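Sesquisabinene B synthase 2 (Santalum album, PDB 6A2A) probably converts an acyclic farnesyl diphosphate substrate into sesquisabinene B, as a magnesium- or manganese-dependent class I terpene synthase of sandalwood. Local coordinates at residues D316-V321 with E329-I334; A310-I315 with K389-E394. All blocks are in the same frame, centred on the assembly; numbering follows the deposited sequence.

Contact 1 (D316-V321 with E329-I334); sequences DDVYDV and ELFTDI
Tyr-319 reaches from the aspartate-rich DDxxD motif of a class I terpene synthase to Phe-331 and Thr-332 on the next helix. The motif, Asp-316 to Asp-320, occupies the last turns of helix 299-321, and the two segments form an antiparallel helical hairpin with 148° between their directions. Their axes come no closer than 11.8 Å, so the gap is bridged by side chains, chiefly the two aromatic ones, rather than by close backbone packing.

The two rings make a T-shaped pair, with planes at 77° and the edge of Tyr-319 directed at the face of Phe-331. Tyr-319 CE1 lies 3.9 Å above the plane of the Phe-331 ring, displaced toward its rim. Phe-331 extends toward the motif helix because its chi1 of -164° sets CG opposite the backbone N, and it offers that face. The phenol oxygen continues past the ring, and Tyr-319 OH is 3.4 Å from Phe-331 CD1.

The same oxygen finds a polar partner close to the plane of its own ring: Tyr-319 OH and Thr-332 OG1 share a hydrogen bond of 2.7 Å. The tyrosine and threonine side chains meet at about a right angle. Thr-332 OG1 is also bonded to Leu-328 O of its own helix, which ties the position of the phenol to the backbone one turn earlier.

Asp-316 and Asp-320, which bind magnesium in a structure of this protein, take no part in the pairing across the hairpin, whereas Tyr-319 between them does. Leu-388 of helix 377-400 touches both aromatic side chains, and Ile-350 and Leu-354 of helix 348-372 pack on Phe-331. Val-318 completes the apolar junction, its CG1 lying 4.3 Å from Phe-331 CE2.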
ATOM      1  N   ASP A 316     -18.962   6.857  10.314  1.00 17.14           N
ATOM      2  CA  ASP A 316     -20.037   7.753  10.654  1.00 19.77           C
ATOM      3  C   ASP A 316     -21.286   7.242   9.907  1.00 18.22           C
ATOM      4  O   ASP A 316     -22.282   7.058  10.496  1.00 20.02           O
ATOM      5  CB  ASP A 316     -19.683   9.130  10.188  1.00 21.44           C
ATOM      6  CG  ASP A 316     -20.694  10.163  10.549  1.00 29.48           C
ATOM      7  OD1 ASP A 316     -21.273  10.132  11.589  1.00 36.95           O
ATOM      8  OD2 ASP A 316     -20.851  11.063   9.779  1.00 41.29           O
ATOM      9  N   ASP A 317     -21.181   6.994   8.611  1.00 19.21           N
ATOM     10  CA  ASP A 317     -22.291   6.461   7.833  1.00 19.67           C
ATOM     11  C   ASP A 317     -22.767   5.093   8.362  1.00 20.47           C
ATOM     12  O   ASP A 317     -23.918   4.823   8.410  1.00 19.86           O
ATOM     13  CB  ASP A 317     -21.967   6.376   6.357  1.00 20.99           C
ATOM     14  CG  ASP A 317     -21.892   7.720   5.695  1.00 28.49           C
ATOM     15  OD1 ASP A 317     -22.284   8.702   6.234  1.00 29.19           O
ATOM     16  OD2 ASP A 317     -21.447   7.807   4.605  1.00 34.75           O
ATOM     17  N   VAL A 318     -21.845   4.246   8.786  1.00 19.47           N
ATOM     18  CA  VAL A 318     -22.216   2.955   9.349  1.00 20.08           C
ATOM     19  C   VAL A 318     -23.121   3.146  10.568  1.00 20.52           C
ATOM     20  O   VAL A 318     -24.086   2.481  10.722  1.00 19.72           O
ATOM     21  CB  VAL A 318     -20.993   2.133   9.770  1.00 20.06           C
ATOM     22  CG1 VAL A 318     -21.394   0.955  10.614  1.00 22.19           C
ATOM     23  CG2 VAL A 318     -20.209   1.686   8.553  1.00 21.24           C
ATOM     24  N   TYR A 319     -22.743   4.069  11.429  1.00 18.61           N
ATOM     25  CA  TYR A 319     -23.490   4.363  12.618  1.00 20.38           C
ATOM     26  C   TYR A 319     -24.767   5.138  12.343  1.00 21.47           C
ATOM     27  O   TYR A 319     -25.768   4.889  12.930  1.00 21.66           O
ATOM     28  CB  TYR A 319     -22.634   5.085  13.642  1.00 19.18           C
ATOM     29  CG  TYR A 319     -21.785   4.147  14.478  1.00 18.22           C
ATOM     30  CD1 TYR A 319     -20.721   3.472  13.930  1.00 18.95           C
ATOM     31  CD2 TYR A 319     -22.034   3.954  15.812  1.00 19.04           C
ATOM     32  CE1 TYR A 319     -19.957   2.620  14.697  1.00 19.92           C
ATOM     33  CE2 TYR A 319     -21.275   3.114  16.582  1.00 18.54           C
ATOM     34  CZ  TYR A 319     -20.228   2.448  16.029  1.00 19.94           C
ATOM     35  OH  TYR A 319     -19.494   1.596  16.770  1.00 19.81           O
ATOM     36  N   ASP A 320     -24.733   6.032  11.388  1.00 22.40           N
ATOM     37  CA  ASP A 320     -25.889   6.843  11.120  1.00 25.63           C
ATOM     38  C   ASP A 320     -26.901   6.292  10.143  1.00 27.54           C
ATOM     39  O   ASP A 320     -28.068   6.434  10.330  1.00 25.84           O
ATOM     40  CB  ASP A 320     -25.458   8.184  10.600  1.00 30.00           C
ATOM     41  CG  ASP A 320     -26.305   9.254  11.099  1.00 30.00           C
ATOM     42  OD1 ASP A 320     -26.088   9.632  12.234  1.00 30.00           O
ATOM     43  OD2 ASP A 320     -27.212   9.695  10.413  1.00 30.00           O
ATOM     44  N   VAL A 321     -26.420   5.722   9.060  1.00 26.24           N
ATOM     45  CA  VAL A 321     -27.288   5.270   8.033  1.00 26.31           C
ATOM     46  C   VAL A 321     -27.128   3.836   7.582  1.00 21.88           C
ATOM     47  O   VAL A 321     -27.237   3.566   6.434  1.00 23.87           O
ATOM     48  CB  VAL A 321     -27.220   6.207   6.811  1.00 26.54           C
ATOM     49  CG1 VAL A 321     -27.810   7.549   7.126  1.00 33.51           C
ATOM     50  CG2 VAL A 321     -25.815   6.385   6.329  1.00 27.49           C
ATOM     51  N   GLU A 329     -23.540  -1.790  18.824  1.00 25.96           N
ATOM     52  CA  GLU A 329     -23.020  -2.209  20.160  1.00 24.08           C
ATOM     53  C   GLU A 329     -21.855  -3.165  20.006  1.00 22.50           C
ATOM     54  O   GLU A 329     -20.891  -3.052  20.737  1.00 26.55           O
ATOM     55  CB  GLU A 329     -24.051  -2.991  21.015  1.00 29.81           C
ATOM     56  CG  GLU A 329     -25.362  -2.274  21.165  1.00 39.72           C
ATOM     57  CD  GLU A 329     -26.346  -2.863  22.170  1.00 48.96           C
ATOM     58  OE1 GLU A 329     -26.188  -4.058  22.553  1.00 49.09           O
ATOM     59  OE2 GLU A 329     -27.274  -2.113  22.558  1.00 54.41           O
ATOM     60  N   LEU A 330     -21.942  -4.110  19.095  1.00 24.52           N
ATOM     61  CA  LEU A 330     -20.823  -5.043  18.917  1.00 24.73           C
ATOM     62  C   LEU A 330     -19.630  -4.325  18.236  1.00 23.29           C
ATOM     63  O   LEU A 330     -18.519  -4.606  18.564  1.00 21.50           O
ATOM     64  CB  LEU A 330     -21.271  -6.233  18.066  1.00 23.86           C
ATOM     65  CG  LEU A 330     -20.204  -7.285  17.769  1.00 27.51           C
ATOM     66  CD1 LEU A 330     -19.546  -7.795  19.041  1.00 30.66           C
ATOM     67  CD2 LEU A 330     -20.757  -8.428  16.936  1.00 30.80           C
ATOM     68  N   PHE A 331     -19.903  -3.490  17.231  1.00 23.67           N
ATOM     69  CA  PHE A 331     -18.812  -2.688  16.596  1.00 20.63           C
ATOM     70  C   PHE A 331     -18.031  -1.941  17.675  1.00 22.53           C
ATOM     71  O   PHE A 331     -16.766  -1.962  17.743  1.00 23.35           O
ATOM     72  CB  PHE A 331     -19.430  -1.772  15.538  1.00 22.86           C
ATOM     73  CG  PHE A 331     -18.478  -1.165  14.545  1.00 20.21           C
ATOM     74  CD1 PHE A 331     -17.426  -0.347  14.949  1.00 20.43           C
ATOM     75  CD2 PHE A 331     -18.678  -1.367  13.192  1.00 21.63           C
ATOM     76  CE1 PHE A 331     -16.628   0.278  13.999  1.00 18.68           C
ATOM     77  CE2 PHE A 331     -17.849  -0.766  12.250  1.00 21.78           C
ATOM     78  CZ  PHE A 331     -16.812   0.021  12.657  1.00 19.65           C
ATOM     79  N   THR A 332     -18.770  -1.267  18.571  1.00 21.00           N
ATOM     80  CA  THR A 332     -18.188  -0.448  19.606  1.00 23.21           C
ATOM     81  C   THR A 332     -17.405  -1.326  20.583  1.00 21.20           C
ATOM     82  O   THR A 332     -16.283  -1.024  20.970  1.00 21.07           O
ATOM     83  CB  THR A 332     -19.235   0.398  20.330  1.00 20.54           C
ATOM     84  OG1 THR A 332     -19.884   1.248  19.381  1.00 24.62           O
ATOM     85  CG2 THR A 332     -18.658   1.250  21.441  1.00 25.70           C
ATOM     86  N   ASP A 333     -17.970  -2.449  20.964  1.00 26.76           N
ATOM     87  CA  ASP A 333     -17.286  -3.365  21.935  1.00 24.84           C
ATOM     88  C   ASP A 333     -15.987  -3.967  21.386  1.00 22.65           C
ATOM     89  O   ASP A 333     -14.942  -4.072  22.099  1.00 27.78           O
ATOM     90  CB  ASP A 333     -18.281  -4.481  22.308  1.00 27.40           C
ATOM     91  CG  ASP A 333     -17.663  -5.548  23.207  1.00 26.97           C
ATOM     92  OD1 ASP A 333     -17.166  -5.215  24.274  1.00 31.70           O
ATOM     93  OD2 ASP A 333     -17.689  -6.734  22.799  1.00 33.24           O
ATOM     94  N   ILE A 334     -16.000  -4.366  20.129  1.00 20.81           N
ATOM     95  CA  ILE A 334     -14.783  -4.901  19.487  1.00 21.59           C
ATOM     96  C   ILE A 334     -13.712  -3.813  19.506  1.00 22.76           C
ATOM     97  O   ILE A 334     -12.549  -4.077  19.823  1.00 23.11           O
ATOM     98  CB  ILE A 334     -15.110  -5.369  18.063  1.00 23.30           C
ATOM     99  CG1 ILE A 334     -15.843  -6.719  18.119  1.00 23.43           C
ATOM    100  CG2 ILE A 334     -13.876  -5.418  17.175  1.00 26.87           C
ATOM    101  CD1 ILE A 334     -16.445  -7.136  16.816  1.00 22.63           C
TER

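Contact 2 (A310-I315 with K389-E394); sequences ALITTI and KSYTKE
Ala-310 O, on the helix whose Ile-312 and Ile-315 meet Tyr-391, is gripped twice by Thr-314. Thr-314 OG1 donates to Ala-310 O at 2.8 Å and Thr-314 N at 3.0 Å, the two donors arriving from opposite faces of the carbonyl plane. The hydroxyl of this buried threonine is thereby satisfied within its own helix.

Across the contact, Tyr-391 projects from helix 377-400 with its CG anti to the carbonyl carbon (chi1 -76°), which carries the ring out toward the helix leading into the DDxxD motif. Its phenol end meets Ile-312 at about a right angle, with Tyr-391 OH 3.9 Å from Ile-312 CG2. Farther back along the ring, Tyr-391 CE2 lies 4.3 Å from Ile-315 CG2, the branch that makes the contact while the longer arm of the isoleucine leads away. Tyr-391 OH stands 3.7 Å from Ile-312 O, too far for a hydrogen bond, and has a weak one with Gln-387 NE2. Replacing Tyr-391 by an alanine would probably open a gap beside Ile-312 and Ile-315 and leave Gln-387 without its weak phenol partner.

Glu-394, a magnesium ligand in a structure of this protein, lies almost one turn beyond Tyr-391 and is bonded through OE2 to Ser-416. The two helices that carry metal ligands are thus joined here by apolar and van der Waals packing, while Thr-314 OG1 and the phenol of Tyr-391 find their bonds, the latter weak, within their own helices.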
ATOM      1  N   ALA A 310     -11.048   9.265   5.821  1.00 15.64           N
ATOM      2  CA  ALA A 310     -11.914   8.428   5.010  1.00 15.13           C
ATOM      3  C   ALA A 310     -12.621   7.374   5.884  1.00 15.25           C
ATOM      4  O   ALA A 310     -13.839   7.137   5.675  1.00 15.92           O
ATOM      5  CB  ALA A 310     -11.125   7.781   3.928  1.00 15.19           C
ATOM      6  N   LEU A 311     -11.966   6.839   6.884  1.00 15.54           N
ATOM      7  CA  LEU A 311     -12.586   5.866   7.785  1.00 15.65           C
ATOM      8  C   LEU A 311     -13.594   6.535   8.724  1.00 16.34           C
ATOM      9  O   LEU A 311     -14.640   5.909   9.004  1.00 16.16           O
ATOM     10  CB  LEU A 311     -11.510   5.095   8.564  1.00 16.92           C
ATOM     11  CG  LEU A 311     -10.715   4.160   7.641  1.00 17.99           C
ATOM     12  CD1 LEU A 311      -9.477   3.630   8.302  1.00 20.42           C
ATOM     13  CD2 LEU A 311     -11.591   3.034   7.148  1.00 22.33           C
ATOM     14  N   ILE A 312     -13.314   7.734   9.199  1.00 16.43           N
ATOM     15  CA  ILE A 312     -14.285   8.498  10.027  1.00 17.58           C
ATOM     16  C   ILE A 312     -15.569   8.705   9.222  1.00 16.71           C
ATOM     17  O   ILE A 312     -16.640   8.367   9.723  1.00 18.99           O
ATOM     18  CB  ILE A 312     -13.678   9.819  10.538  1.00 16.75           C
ATOM     19  CG1 ILE A 312     -12.614   9.537  11.586  1.00 17.06           C
ATOM     20  CG2 ILE A 312     -14.738  10.758  11.072  1.00 18.96           C
ATOM     21  CD1 ILE A 312     -11.779  10.728  11.932  1.00 17.95           C
ATOM     22  N   THR A 313     -15.454   9.139   7.949  1.00 15.60           N
ATOM     23  CA  THR A 313     -16.591   9.370   7.066  1.00 19.16           C
ATOM     24  C   THR A 313     -17.393   8.074   6.883  1.00 19.14           C
ATOM     25  O   THR A 313     -18.655   8.060   7.042  1.00 19.44           O
ATOM     26  CB  THR A 313     -16.144   9.968   5.721  1.00 23.79           C
ATOM     27  OG1 THR A 313     -15.534  11.220   6.052  1.00 26.18           O
ATOM     28  CG2 THR A 313     -17.297  10.148   4.750  1.00 26.78           C
ATOM     29  N   THR A 314     -16.687   6.963   6.650  1.00 17.30           N
ATOM     30  CA  THR A 314     -17.308   5.711   6.411  1.00 17.61           C
ATOM     31  C   THR A 314     -18.032   5.166   7.642  1.00 18.01           C
ATOM     32  O   THR A 314     -19.219   4.712   7.523  1.00 17.65           O
ATOM     33  CB  THR A 314     -16.269   4.684   5.981  1.00 19.32           C
ATOM     34  OG1 THR A 314     -15.704   5.190   4.771  1.00 19.82           O
ATOM     35  CG2 THR A 314     -16.877   3.332   5.730  1.00 21.96           C
ATOM     36  N   ILE A 315     -17.365   5.224   8.773  1.00 15.93           N
ATOM     37  CA  ILE A 315     -17.910   4.703   9.989  1.00 17.15           C
ATOM     38  C   ILE A 315     -19.034   5.573  10.567  1.00 18.74           C
ATOM     39  O   ILE A 315     -19.920   5.099  11.166  1.00 18.95           O
ATOM     40  CB  ILE A 315     -16.816   4.293  10.952  1.00 16.00           C
ATOM     41  CG1 ILE A 315     -15.994   3.171  10.299  1.00 18.35           C
ATOM     42  CG2 ILE A 315     -17.383   3.872  12.270  1.00 16.56           C
ATOM     43  CD1 ILE A 315     -14.743   2.814  11.042  1.00 20.48           C
ATOM     44  N   LYS A 389     -17.663   5.732  21.211  1.00 20.20           N
ATOM     45  CA  LYS A 389     -18.455   5.991  22.400  1.00 23.58           C
ATOM     46  C   LYS A 389     -19.245   7.289  22.226  1.00 21.53           C
ATOM     47  O   LYS A 389     -20.386   7.350  22.631  1.00 22.06           O
ATOM     48  CB  LYS A 389     -17.563   6.084  23.625  1.00 25.17           C
ATOM     49  CG  LYS A 389     -17.035   4.729  24.088  1.00 26.10           C
ATOM     50  CD  LYS A 389     -16.125   4.875  25.274  1.00 28.91           C
ATOM     51  CE  LYS A 389     -15.733   3.587  25.976  1.00 33.14           C
ATOM     52  NZ  LYS A 389     -14.642   3.871  26.942  1.00 36.24           N
ATOM     53  N   SER A 390     -18.675   8.277  21.535  1.00 19.76           N
ATOM     54  CA  SER A 390     -19.391   9.514  21.342  1.00 18.15           C
ATOM     55  C   SER A 390     -20.536   9.321  20.328  1.00 18.91           C
ATOM     56  O   SER A 390     -21.603   9.949  20.431  1.00 21.65           O
ATOM     57  CB  SER A 390     -18.430  10.635  21.003  1.00 19.42           C
ATOM     58  OG  SER A 390     -18.112  10.593  19.594  1.00 18.33           O
ATOM     59  N   TYR A 391     -20.351   8.460  19.323  1.00 18.98           N
ATOM     60  CA  TYR A 391     -21.418   8.154  18.370  1.00 22.49           C
ATOM     61  C   TYR A 391     -22.566   7.454  19.103  1.00 23.90           C
ATOM     62  O   TYR A 391     -23.732   7.716  18.848  1.00 22.12           O
ATOM     63  CB  TYR A 391     -20.929   7.193  17.300  1.00 20.93           C
ATOM     64  CG  TYR A 391     -20.054   7.783  16.226  1.00 22.68           C
ATOM     65  CD1 TYR A 391     -19.705   9.126  16.183  1.00 21.11           C
ATOM     66  CD2 TYR A 391     -19.499   6.958  15.279  1.00 22.82           C
ATOM     67  CE1 TYR A 391     -18.921   9.636  15.165  1.00 21.20           C
ATOM     68  CE2 TYR A 391     -18.706   7.455  14.260  1.00 22.07           C
ATOM     69  CZ  TYR A 391     -18.388   8.791  14.210  1.00 21.54           C
ATOM     70  OH  TYR A 391     -17.577   9.258  13.217  1.00 22.12           O
ATOM     71  N   THR A 392     -22.167   6.564  19.977  1.00 22.43           N
ATOM     72  CA  THR A 392     -23.169   5.810  20.742  1.00 26.96           C
ATOM     73  C   THR A 392     -24.039   6.735  21.625  1.00 26.84           C
ATOM     74  O   THR A 392     -25.270   6.587  21.664  1.00 24.33           O
ATOM     75  CB  THR A 392     -22.498   4.684  21.521  1.00 28.02           C
ATOM     76  OG1 THR A 392     -21.823   3.859  20.554  1.00 27.41           O
ATOM     77  CG2 THR A 392     -23.543   3.881  22.277  1.00 27.54           C
ATOM     78  N   LYS A 393     -23.416   7.696  22.292  1.00 25.26           N
ATOM     79  CA  LYS A 393     -24.138   8.682  23.108  1.00 26.61           C
ATOM     80  C   LYS A 393     -25.135   9.462  22.264  1.00 27.17           C
ATOM     81  O   LYS A 393     -26.286   9.640  22.674  1.00 26.21           O
ATOM     82  CB  LYS A 393     -23.112   9.537  23.849  1.00 28.03           C
ATOM     83  CG  LYS A 393     -23.692  10.570  24.803  1.00 31.41           C
ATOM     84  CD  LYS A 393     -22.630  11.207  25.683  1.00 34.15           C
ATOM     85  CE  LYS A 393     -22.801  10.898  27.147  1.00 44.27           C
ATOM     86  NZ  LYS A 393     -21.566  11.206  27.909  1.00 51.91           N
ATOM     87  N   GLU A 394     -24.715   9.989  21.110  1.00 23.83           N
ATOM     88  CA  GLU A 394     -25.590  10.697  20.244  1.00 26.21           C
ATOM     89  C   GLU A 394     -26.775   9.793  19.853  1.00 26.90           C
ATOM     90  O   GLU A 394     -27.919  10.281  19.834  1.00 26.31           O
ATOM     91  CB  GLU A 394     -24.871  11.186  18.974  1.00 31.53           C
ATOM     92  CG  GLU A 394     -24.021  12.405  19.261  1.00 33.16           C
ATOM     93  CD  GLU A 394     -23.231  12.984  18.097  1.00 37.37           C
ATOM     94  OE1 GLU A 394     -23.166  12.326  17.035  1.00 41.74           O
ATOM     95  OE2 GLU A 394     -22.639  14.070  18.273  1.00 30.98           O
TER

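How the contacts relate
From the N terminus, helix 299-321 supplies 310-315 to contact 2 and then, without a break, 316-321 to contact 1. The chain turns at once into helix 325-337, where contact 1 closes a loop of seven intervening residues. It continues through helix 348-372 to helix 377-400, where contact 2 closes a loop of 73. Contact 1 is therefore nested inside contact 2, with their centres about 7 Å apart. The two meet directly: the rings of Tyr-319 and Tyr-391 stack edge-to-face, and Phe-331 CZ lies 3.8 Å from Ile-315 CD1. Together they tie three helices of the metal-binding domain around the aspartate-rich motif.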